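Local coordinates for SCO family protein (Aquifex aeolicus, PDB 3ME7) that probably binds copper and serves thiol-disulfide or electron-transfer chemistry at the membrane, through a thioredoxin-like domain of the SCO1/2 family, at residues G59-G62 / K63-V67; K99-T102 / S103-F107; Y148-L151 / E152-A156. One frame throughout, in Å; residues are numbered along the deposited sequence.

Contact 1: G59-G62 / K63-V67; sequences GTPG and KDFWV
Thr-60 O takes two backbone N-H groups from across a tight reversal of the chain, Lys-63 N at 3.0 Å and Asp-64 N at 2.9 Å, the first tilted further from the carbonyl plane than the second. Pro-61 and Gly-62 stand at the two corners of a type II beta-turn, the glycine with positive phi (89°), and the second bond adds an alpha-turn on the same carbonyl. Gly-62 N then reaches forward to Phe-65 O at 2.8 Å. Gly-59, just after helix 55-58, also has positive phi; a side chain there would run into Asp-64. This turn ends the beta-alpha-beta crossover of the thioredoxin-like fold, leading the chain from helix 55-58 into strand 66-71, beside strand 31-36.

Asp-64 ties the turn back to its start. With CG anti to the carbonyl carbon (chi1 -64°), its carboxylate swings back so that the anti lone pair of OD2 receives Thr-60 N in an almost straight bond of 2.8 Å (171°). Pro-61 divides its ring between two partners: CG rests 4.2 Å from Phe-65 CE1, the side chains running alongside each other, and CB lies 4.1 Å from Val-67 CG2. Ile-55 touches all three of these side chains. Farther round, Gly-62 CA sits over the six-membered ring of Trp-66 in a CH-pi contact, 4.1 Å from its centroid.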
ATOM      1  N   GLY A  59     -13.123  -5.701  -6.451  1.00 12.00           N
ATOM      2  CA  GLY A  59     -13.156  -4.951  -7.696  1.00 13.22           C
ATOM      3  C   GLY A  59     -11.899  -5.164  -8.499  1.00 14.06           C
ATOM      4  O   GLY A  59     -11.094  -6.051  -8.204  1.00 14.55           O
ATOM      5  N   THR A  60     -11.719  -4.317  -9.507  1.00 14.65           N
ATOM      6  CA  THR A  60     -10.640  -4.448 -10.465  1.00 14.49           C
ATOM      7  C   THR A  60      -9.563  -3.389 -10.204  1.00 13.49           C
ATOM      8  O   THR A  60      -9.827  -2.185 -10.344  1.00 13.24           O
ATOM      9  CB  THR A  60     -11.173  -4.272 -11.879  1.00 15.20           C
ATOM     10  OG1 THR A  60     -12.210  -5.239 -12.097  1.00 18.42           O
ATOM     11  CG2 THR A  60     -10.067  -4.479 -12.904  1.00 18.17           C
ATOM     12  N   PRO A  61      -8.354  -3.828  -9.829  1.00 14.07           N
ATOM     13  CA  PRO A  61      -7.254  -2.869  -9.654  1.00 13.81           C
ATOM     14  C   PRO A  61      -7.013  -2.063 -10.933  1.00 13.78           C
ATOM     15  O   PRO A  61      -7.049  -2.620 -12.039  1.00 15.10           O
ATOM     16  CB  PRO A  61      -6.049  -3.760  -9.331  1.00 14.26           C
ATOM     17  CG  PRO A  61      -6.656  -5.003  -8.774  1.00 15.79           C
ATOM     18  CD  PRO A  61      -7.960  -5.198  -9.459  1.00 13.65           C
ATOM     19  N   GLY A  62      -6.803  -0.758 -10.765  1.00 13.25           N
ATOM     20  CA  GLY A  62      -6.629   0.180 -11.883  1.00 13.16           C
ATOM     21  C   GLY A  62      -7.935   0.770 -12.383  1.00 14.51           C
ATOM     22  O   GLY A  62      -7.937   1.686 -13.227  1.00 15.12           O
ATOM     23  N   LYS A  63      -9.048   0.228 -11.891  1.00 14.55           N
ATOM     24  CA  LYS A  63     -10.374   0.712 -12.258  1.00 14.78           C
ATOM     25  C   LYS A  63     -11.136   1.162 -11.018  1.00 13.51           C
ATOM     26  O   LYS A  63     -11.464   2.342 -10.876  1.00 14.13           O
ATOM     27  CB  LYS A  63     -11.145  -0.376 -13.023  1.00 17.09           C
ATOM     28  CG  LYS A  63     -12.598  -0.048 -13.351  1.00 30.63           C
ATOM     29  CD  LYS A  63     -12.719   1.186 -14.237  1.00 21.00           C
ATOM     30  CE  LYS A  63     -14.179   1.540 -14.485  1.00 30.83           C
ATOM     31  NZ  LYS A  63     -14.307   2.775 -15.313  1.00 23.41           N
ATOM     32  N   ASP A  64     -11.404   0.234 -10.107  1.00 12.46           N
ATOM     33  CA  ASP A  64     -12.167   0.568  -8.914  1.00 13.00           C
ATOM     34  C   ASP A  64     -11.310   1.223  -7.839  1.00 12.30           C
ATOM     35  O   ASP A  64     -11.809   1.985  -7.023  1.00 13.12           O
ATOM     36  CB  ASP A  64     -12.863  -0.676  -8.366  1.00 14.27           C
ATOM     37  CG  ASP A  64     -13.894  -1.224  -9.333  1.00 13.27           C
ATOM     38  OD1 ASP A  64     -14.856  -0.479  -9.641  1.00 16.34           O
ATOM     39  OD2 ASP A  64     -13.704  -2.363  -9.803  1.00 15.72           O
ATOM     40  N   PHE A  65     -10.015   0.907  -7.851  1.00 10.96           N
ATOM     41  CA  PHE A  65      -9.057   1.408  -6.865  1.00 10.04           C
ATOM     42  C   PHE A  65      -7.679   1.069  -7.378  1.00 10.06           C
ATOM     43  O   PHE A  65      -7.549   0.217  -8.250  1.00 10.19           O
ATOM     44  CB  PHE A  65      -9.297   0.757  -5.487  1.00  8.91           C
ATOM     45  CG  PHE A  65      -9.509  -0.740  -5.531  1.00  8.91           C
ATOM     46  CD1 PHE A  65      -8.430  -1.621  -5.662  1.00  8.48           C
ATOM     47  CD2 PHE A  65     -10.794  -1.265  -5.414  1.00  9.58           C
ATOM     48  CE1 PHE A  65      -8.637  -3.002  -5.678  1.00  9.29           C
ATOM     49  CE2 PHE A  65     -11.009  -2.640  -5.443  1.00  8.96           C
ATOM     50  CZ  PHE A  65      -9.943  -3.512  -5.586  1.00  8.90           C
ATOM     51  N   TRP A  66      -6.650   1.722  -6.836  1.00  9.78           N
ATOM     52  CA  TRP A  66      -5.257   1.342  -7.097  1.00  9.38           C
ATOM     53  C   TRP A  66      -4.814   0.439  -5.956  1.00  8.94           C
ATOM     54  O   TRP A  66      -5.218   0.648  -4.813  1.00  9.93           O
ATOM     55  CB  TRP A  66      -4.349   2.588  -7.117  1.00  9.84           C
ATOM     56  CG  TRP A  66      -4.627   3.516  -8.276  1.00 10.14           C
ATOM     57  CD1 TRP A  66      -5.212   4.761  -8.210  1.00 10.29           C
ATOM     58  CD2 TRP A  66      -4.336   3.276  -9.659  1.00 11.30           C
ATOM     59  NE1 TRP A  66      -5.302   5.302  -9.481  1.00 11.20           N
ATOM     60  CE2 TRP A  66      -4.777   4.417 -10.382  1.00 10.58           C
ATOM     61  CE3 TRP A  66      -3.754   2.208 -10.361  1.00 10.64           C
ATOM     62  CZ2 TRP A  66      -4.650   4.522 -11.773  1.00 11.70           C
ATOM     63  CZ3 TRP A  66      -3.616   2.317 -11.756  1.00 11.28           C
ATOM     64  CH2 TRP A  66      -4.067   3.468 -12.439  1.00 11.62           C
ATOM     65  N   VAL A  67      -3.980  -0.546  -6.266  1.00  9.17           N
ATOM     66  CA  VAL A  67      -3.271  -1.289  -5.236  1.00  9.53           C
ATOM     67  C   VAL A  67      -1.793  -0.997  -5.423  1.00  9.44           C
ATOM     68  O   VAL A  67      -1.250  -1.152  -6.523  1.00  9.96           O
ATOM     69  CB  VAL A  67      -3.518  -2.808  -5.295  1.00  9.53           C
ATOM     70  CG1 VAL A  67      -2.961  -3.472  -4.041  1.00  9.67           C
ATOM     71  CG2 VAL A  67      -5.025  -3.089  -5.383  1.00  9.37           C
TER

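Contact 2: K99-T102 / S103-F107; sequences KAKT and SEDLF. With SO4 (sulfate ion), chain C.
Thr-102 and Asp-105 are brought together by two first torsions: OG1 of the threonine stands between its own backbone N and carbonyl carbon (chi1 76°), facing the first turn of helix 103-112, while the CG of Asp-105 is anti to its carbonyl carbon (chi1 -66°), which carries the carboxylate back toward Thr-102. The result is a capping box, with Thr-102 as the N-cap where strand 95-100 gives way to the helix. Asp-105 OD2 receives Thr-102 N at 3.0 Å on its anti lone pair. Thr-102 OG1 lies 3.2 Å from Asp-105 OD2, and it accepts a weak, bent bond from Glu-104 N. From Thr-102 O the ordinary helical pattern takes over: Leu-106 N meets it in the carbonyl plane at 3.1 Å.

The aspartate is buried, and its other oxygen, OD1, accepts from Thr-12 N at the start of strand 12-15, so one carboxylate ties the helix start to both the linker and the neighbouring strand. A negative charge at a helix N-terminus would probably be eased by the helix dipole as well. Beside the box, Ala-100 CB packs against Leu-106 CB at 3.7 Å, joining the last strand residue to the first helical turn. Lys-101 lays its CB 3.4 Å from Asp-105 OD2, the two side chains running alongside each other, but its ammonium group makes its salt bridge with Glu-20. Lys-99, one residue before the strand ends, leads elsewhere: its chain bends at chi3 and its ammonium group bonds to Asp-76 O. A sulfate, probably from the crystallisation liquor and also held by Leu-78 N, is its second partner: Lys-99 NZ donates to sulfate O1 at 2.7 Å.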
ATOM      1  N   LYS A  99       9.013   1.386  -5.419  1.00  6.66           N
ATOM      2  CA  LYS A  99       9.939   1.863  -4.377  1.00  7.02           C
ATOM      3  C   LYS A  99       9.877   3.386  -4.360  1.00  8.55           C
ATOM      4  O   LYS A  99       9.474   4.011  -5.342  1.00  8.60           O
ATOM      5  CB  LYS A  99      11.379   1.401  -4.644  1.00  7.95           C
ATOM      6  CG  LYS A  99      11.939   1.888  -5.987  1.00  7.56           C
ATOM      7  CD  LYS A  99      13.433   1.610  -6.106  1.00  9.41           C
ATOM      8  CE  LYS A  99      14.238   2.611  -5.274  1.00  8.41           C
ATOM      9  NZ  LYS A  99      15.694   2.293  -5.326  1.00 10.47           N
ATOM     10  N   ALA A 100      10.299   3.986  -3.253  1.00  8.98           N
ATOM     11  CA  ALA A 100      10.414   5.437  -3.147  1.00 10.09           C
ATOM     12  C   ALA A 100      11.692   5.863  -3.893  1.00  9.90           C
ATOM     13  O   ALA A 100      12.714   5.179  -3.823  1.00 11.29           O
ATOM     14  CB  ALA A 100      10.494   5.836  -1.673  1.00 11.11           C
ATOM     15  N   LYS A 101      11.632   6.990  -4.600  1.00  9.37           N
ATOM     16  CA  LYS A 101      12.766   7.432  -5.427  1.00  9.69           C
ATOM     17  C   LYS A 101      14.006   7.685  -4.544  1.00  9.24           C
ATOM     18  O   LYS A 101      15.097   7.203  -4.858  1.00 10.83           O
ATOM     19  CB  LYS A 101      12.363   8.682  -6.225  1.00 10.79           C
ATOM     20  CG  LYS A 101      13.473   9.379  -7.026  1.00 16.46           C
ATOM     21  CD  LYS A 101      13.786   8.651  -8.279  1.00 13.78           C
ATOM     22  CE  LYS A 101      14.819   9.445  -9.088  1.00 15.72           C
ATOM     23  NZ  LYS A 101      14.995   8.815 -10.398  1.00 14.57           N
ATOM     24  N   THR A 102      13.824   8.441  -3.461  1.00  7.64           N
ATOM     25  CA  THR A 102      14.911   8.722  -2.505  1.00  7.46           C
ATOM     26  C   THR A 102      14.433   8.422  -1.088  1.00  7.92           C
ATOM     27  O   THR A 102      13.242   8.174  -0.852  1.00  7.24           O
ATOM     28  CB  THR A 102      15.345  10.208  -2.519  1.00  7.48           C
ATOM     29  OG1 THR A 102      14.368  11.006  -1.827  1.00 10.27           O
ATOM     30  CG2 THR A 102      15.507  10.734  -3.970  1.00 10.26           C
ATOM     31  N   SER A 103      15.360   8.513  -0.132  1.00  7.61           N
ATOM     32  CA  SER A 103      15.051   8.288   1.280  1.00  7.90           C
ATOM     33  C   SER A 103      14.054   9.324   1.790  1.00  8.72           C
ATOM     34  O   SER A 103      13.318   9.035   2.721  1.00  8.77           O
ATOM     35  CB  SER A 103      16.335   8.360   2.111  1.00  7.15           C
ATOM     36  OG  SER A 103      16.937   9.635   2.016  1.00  7.58           O
ATOM     37  N   GLU A 104      14.039  10.529   1.206  1.00  8.05           N
ATOM     38  CA  GLU A 104      13.067  11.539   1.645  1.00  8.70           C
ATOM     39  C   GLU A 104      11.644  11.117   1.282  1.00  9.04           C
ATOM     40  O   GLU A 104      10.707  11.283   2.073  1.00  9.79           O
ATOM     41  CB  GLU A 104      13.385  12.942   1.094  1.00  9.92           C
ATOM     42  CG  GLU A 104      12.300  13.954   1.439  1.00 14.52           C
ATOM     43  CD  GLU A 104      12.628  15.400   1.075  1.00 12.54           C
ATOM     44  OE1 GLU A 104      13.648  15.654   0.411  1.00 16.95           O
ATOM     45  OE2 GLU A 104      11.863  16.292   1.496  1.00 16.08           O
ATOM     46  N   ASP A 105      11.491  10.587   0.075  1.00  8.36           N
ATOM     47  CA  ASP A 105      10.182  10.079  -0.375  1.00  8.32           C
ATOM     48  C   ASP A 105       9.720   8.961   0.562  1.00  8.07           C
ATOM     49  O   ASP A 105       8.546   8.902   0.961  1.00  8.89           O
ATOM     50  CB  ASP A 105      10.286   9.550  -1.800  1.00  9.43           C
ATOM     51  CG  ASP A 105      10.573  10.640  -2.803  1.00  8.55           C
ATOM     52  OD1 ASP A 105       9.784  11.599  -2.919  1.00 10.11           O
ATOM     53  OD2 ASP A 105      11.637  10.548  -3.446  1.00 10.69           O
ATOM     54  N   LEU A 106      10.669   8.093   0.919  1.00  7.93           N
ATOM     55  CA  LEU A 106      10.390   6.974   1.807  1.00  9.92           C
ATOM     56  C   LEU A 106       9.985   7.433   3.190  1.00 11.47           C
ATOM     57  O   LEU A 106       8.942   6.973   3.701  1.00 11.20           O
ATOM     58  CB  LEU A 106      11.582   6.018   1.872  1.00 11.31           C
ATOM     59  CG  LEU A 106      11.338   4.817   2.800  1.00 13.76           C
ATOM     60  CD1 LEU A 106      10.099   4.016   2.407  1.00 13.34           C
ATOM     61  CD2 LEU A 106      12.572   3.962   2.788  1.00 13.33           C
ATOM     62  N   PHE A 107      10.788   8.309   3.810  1.00 12.21           N
ATOM     63  CA  PHE A 107      10.531   8.909   5.165  0.50 13.37           C
ATOM     64  C   PHE A 107       9.162   9.485   5.255  1.00 13.58           C
ATOM     65  O   PHE A 107       8.423   9.306   6.226  1.00 14.91           O
ATOM     66  CB  PHE A 107      11.494  10.095   5.466  0.50 13.55           C
ATOM     67  CG  PHE A 107      10.959  11.104   6.511  0.50 14.12           C
ATOM     68  CD1 PHE A 107      10.765  10.721   7.835  0.50 14.09           C
ATOM     69  CD2 PHE A 107      10.683  12.426   6.171  0.50 13.60           C
ATOM     70  CE1 PHE A 107      10.291  11.618   8.806  0.50 14.56           C
ATOM     71  CE2 PHE A 107      10.198  13.345   7.141  0.50 14.34           C
ATOM     72  CZ  PHE A 107       9.991  12.933   8.484  0.50 13.58           C
TER
HETATM   73  S   SO4 C 501      17.525   1.709  -8.748  1.00 15.65           S
HETATM   74  O1  SO4 C 501      16.411   1.645  -7.810  1.00 20.24           O
HETATM   75  O2  SO4 C 501      17.373   2.881  -9.596  1.00 21.51           O
HETATM   76  O3  SO4 C 501      18.791   1.763  -8.011  1.00 20.02           O
HETATM   77  O4  SO4 C 501      17.505   0.520  -9.602  1.00 19.97           O

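Contact 3: Y148-L151 / E152-A156; sequences YNYL and EFVNA
Tyr-148 and Phe-153 make the tightly packed side of this helix start. The Phe-153 ring turns its edge toward the Tyr-148 face in an offset edge-to-face pair, with centroids 5.3 Å apart and planes at 67°, and its CE1 presses on Tyr-148 CB at 3.4 Å. A second close contact lies further round: Val-154 CG2, 3.2 Å from Tyr-150 CZ, sits over the tyrosine ring, displaced toward the rim on the hydroxyl side, in a CH-pi contact.

The polar side faces solvent, with Asn-149 exposed and Glu-152 partly so. Here Asn-149, the N-cap of helix 150-160, and Glu-152 form a capping box. Asn-149 OD1 accepts Glu-152 N at 2.9 Å, the donor tilted from the amide plane. In return the glutamate, with CG between its own N and carbonyl carbon (chi1 65°) and the chain extended beyond, reaches back so that OE1 takes Asn-149 N at 2.9 Å in a nearly straight bond, from the anti side. Amide and carboxylate lie stacked, their planes only 7° apart, and a water joins their outer ends, accepting from Asn-149 ND2 and donating to Glu-152 OE2 at 2.6 Å. With an alanine at Glu-152 the carboxylate is gone, and Asn-149 N would probably be left without its capping acceptor and the amide without its stacked partner. Behind the cap, Val-154 N to Tyr-150 O and Asn-155 N to Leu-151 O continue the helix with near-straight bonds.

The Tyr-148 and Phe-153 pair packs onto the fold: Tyr-148 touches Ile-47 and Leu-51 of helix 43-52 and Val-130 of strand 129-133, Phe-153 reaches Leu-51 and Val-130 as well as Leu-58 of helix 55-58, and Glu-152 rests on Ile-143 of edge strand 139-144.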
ATOM      1  N   TYR A 148      -6.708 -11.386   6.516  1.00 21.10           N
ATOM      2  CA  TYR A 148      -7.716 -10.374   6.155  1.00 20.95           C
ATOM      3  C   TYR A 148      -9.091 -10.965   5.927  1.00 21.77           C
ATOM      4  O   TYR A 148      -9.227 -12.081   5.398  1.00 23.07           O
ATOM      5  CB  TYR A 148      -7.270  -9.551   4.933  1.00 20.76           C
ATOM      6  CG  TYR A 148      -5.908  -8.918   5.098  1.00 24.31           C
ATOM      7  CD1 TYR A 148      -5.570  -8.255   6.277  1.00 20.13           C
ATOM      8  CD2 TYR A 148      -4.960  -8.960   4.074  1.00 20.27           C
ATOM      9  CE1 TYR A 148      -4.326  -7.681   6.441  1.00 24.22           C
ATOM     10  CE2 TYR A 148      -3.701  -8.393   4.234  1.00 24.35           C
ATOM     11  CZ  TYR A 148      -3.393  -7.748   5.408  1.00 20.04           C
ATOM     12  OH  TYR A 148      -2.153  -7.190   5.581  1.00 24.33           O
ATOM     13  N   ASN A 149     -10.113 -10.232   6.363  1.00 20.77           N
ATOM     14  CA  ASN A 149     -11.472 -10.598   6.021  1.00 19.77           C
ATOM     15  C   ASN A 149     -12.069  -9.622   5.017  1.00 17.59           C
ATOM     16  O   ASN A 149     -11.659  -8.468   4.907  1.00 18.15           O
ATOM     17  CB  ASN A 149     -12.362 -10.826   7.253  1.00 21.08           C
ATOM     18  CG  ASN A 149     -12.583  -9.573   8.069  1.00 19.48           C
ATOM     19  OD1 ASN A 149     -13.385  -8.711   7.711  1.00 22.22           O
ATOM     20  ND2 ASN A 149     -11.904  -9.488   9.203  1.00 22.45           N
ATOM     21  N   TYR A 150     -13.037 -10.124   4.262  1.00 14.87           N
ATOM     22  CA  TYR A 150     -13.690  -9.368   3.224  1.00 12.30           C
ATOM     23  C   TYR A 150     -14.390  -8.118   3.759  1.00 11.11           C
ATOM     24  O   TYR A 150     -14.233  -7.021   3.199  1.00 11.28           O
ATOM     25  CB  TYR A 150     -14.694 -10.290   2.527  1.00 11.15           C
ATOM     26  CG  TYR A 150     -15.630  -9.607   1.552  1.00  8.94           C
ATOM     27  CD1 TYR A 150     -15.184  -9.156   0.308  1.00 10.08           C
ATOM     28  CD2 TYR A 150     -16.974  -9.427   1.883  1.00 10.30           C
ATOM     29  CE1 TYR A 150     -16.056  -8.540  -0.585  1.00 10.48           C
ATOM     30  CE2 TYR A 150     -17.855  -8.815   1.017  1.00  9.86           C
ATOM     31  CZ  TYR A 150     -17.392  -8.368  -0.219  1.00  9.48           C
ATOM     32  OH  TYR A 150     -18.259  -7.757  -1.096  1.00 11.15           O
ATOM     33  N   LEU A 151     -15.153  -8.277   4.843  1.00 10.81           N
ATOM     34  CA  LEU A 151     -15.954  -7.165   5.341  1.00 11.45           C
ATOM     35  C   LEU A 151     -15.096  -5.951   5.682  1.00 11.43           C
ATOM     36  O   LEU A 151     -15.457  -4.825   5.335  1.00 10.85           O
ATOM     37  CB  LEU A 151     -16.827  -7.565   6.532  1.00 13.29           C
ATOM     38  CG  LEU A 151     -17.869  -6.506   6.917  1.00 17.07           C
ATOM     39  CD1 LEU A 151     -18.768  -6.184   5.727  1.00 14.33           C
ATOM     40  CD2 LEU A 151     -18.709  -6.968   8.105  1.00 15.22           C
ATOM     41  N   GLU A 152     -13.963  -6.192   6.334  1.00 11.07           N
ATOM     42  CA  GLU A 152     -13.095  -5.063   6.725  1.00 11.07           C
ATOM     43  C   GLU A 152     -12.604  -4.255   5.516  1.00 10.05           C
ATOM     44  O   GLU A 152     -12.474  -3.030   5.603  1.00  9.91           O
ATOM     45  CB  GLU A 152     -11.948  -5.476   7.665  1.00 12.63           C
ATOM     46  CG  GLU A 152     -10.905  -6.429   7.093  1.00 15.64           C
ATOM     47  CD  GLU A 152      -9.920  -6.933   8.150  1.00 15.20           C
ATOM     48  OE1 GLU A 152      -9.271  -7.973   7.888  1.00 16.46           O
ATOM     49  OE2 GLU A 152      -9.795  -6.286   9.219  1.00 16.06           O
ATOM     50  N   PHE A 153     -12.341  -4.933   4.395  1.00  9.88           N
ATOM     51  CA  PHE A 153     -11.931  -4.252   3.161  1.00  9.16           C
ATOM     52  C   PHE A 153     -13.081  -3.503   2.496  1.00  9.09           C
ATOM     53  O   PHE A 153     -12.898  -2.366   2.061  1.00  9.11           O
ATOM     54  CB  PHE A 153     -11.254  -5.219   2.179  1.00 11.07           C
ATOM     55  CG  PHE A 153      -9.808  -5.410   2.465  1.00 13.56           C
ATOM     56  CD1 PHE A 153      -9.394  -6.289   3.464  1.00 12.66           C
ATOM     57  CD2 PHE A 153      -8.868  -4.665   1.779  1.00 13.16           C
ATOM     58  CE1 PHE A 153      -8.035  -6.433   3.746  1.00 13.95           C
ATOM     59  CE2 PHE A 153      -7.489  -4.809   2.057  1.00 14.61           C
ATOM     60  CZ  PHE A 153      -7.094  -5.685   3.042  1.00 13.33           C
ATOM     61  N   VAL A 154     -14.253  -4.141   2.424  1.00  9.05           N
ATOM     62  CA  VAL A 154     -15.454  -3.448   1.935  1.00  8.72           C
ATOM     63  C   VAL A 154     -15.698  -2.160   2.721  1.00  9.25           C
ATOM     64  O   VAL A 154     -15.876  -1.100   2.137  1.00  9.36           O
ATOM     65  CB  VAL A 154     -16.691  -4.358   1.964  1.00  9.29           C
ATOM     66  CG1 VAL A 154     -17.963  -3.565   1.748  1.00 10.17           C
ATOM     67  CG2 VAL A 154     -16.557  -5.448   0.910  1.00  9.94           C
ATOM     68  N   ASN A 155     -15.661  -2.252   4.046  1.00  9.90           N
ATOM     69  CA  ASN A 155     -15.878  -1.086   4.901  1.00 11.45           C
ATOM     70  C   ASN A 155     -14.823   0.008   4.657  1.00 10.14           C
ATOM     71  O   ASN A 155     -15.150   1.196   4.594  1.00 10.50           O
ATOM     72  CB  ASN A 155     -15.924  -1.515   6.371  1.00 14.03           C
ATOM     73  CG  ASN A 155     -17.147  -2.392   6.692  1.00 17.18           C
ATOM     74  OD1 ASN A 155     -18.054  -2.525   5.882  1.00 16.08           O
ATOM     75  ND2 ASN A 155     -17.157  -2.993   7.871  1.00 16.79           N
ATOM     76  N   ALA A 156     -13.573  -0.399   4.466  1.00 10.25           N
ATOM     77  CA  ALA A 156     -12.483   0.555   4.266  1.00 10.40           C
ATOM     78  C   ALA A 156     -12.666   1.297   2.941  1.00 10.62           C
ATOM     79  O   ALA A 156     -12.519   2.526   2.879  1.00 11.15           O
ATOM     80  CB  ALA A 156     -11.136  -0.182   4.302  1.00 10.59           C
TER
HETATM   81  O   HOH W   1     -11.280  -7.537  11.007  1.00 32.10           O

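How the contacts relate
The three contacts follow one another along the chain, each a local junction at the end of a helix or strand. Contacts 1 and 2 belong to neighbouring parallel strands of the central mixed sheet, 66-71 and 95-100: the first is where a strand is entered, the second where one is left, their centres 24 Å apart on opposite sides of the chain's centre. Contact 3 begins helix 150-160, about 15 Å from contact 1 and 29 Å from contact 2, centre to centre. Helix 55-58 packs on both contact 1 and contact 3. Side chain to side chain, Tyr-148 of contact 3 is about 9 Å from Cys-44 and His-126 of the predicted copper site, and Leu-106 of contact 2 about 11 Å from His-126; contact 1 lies away from it.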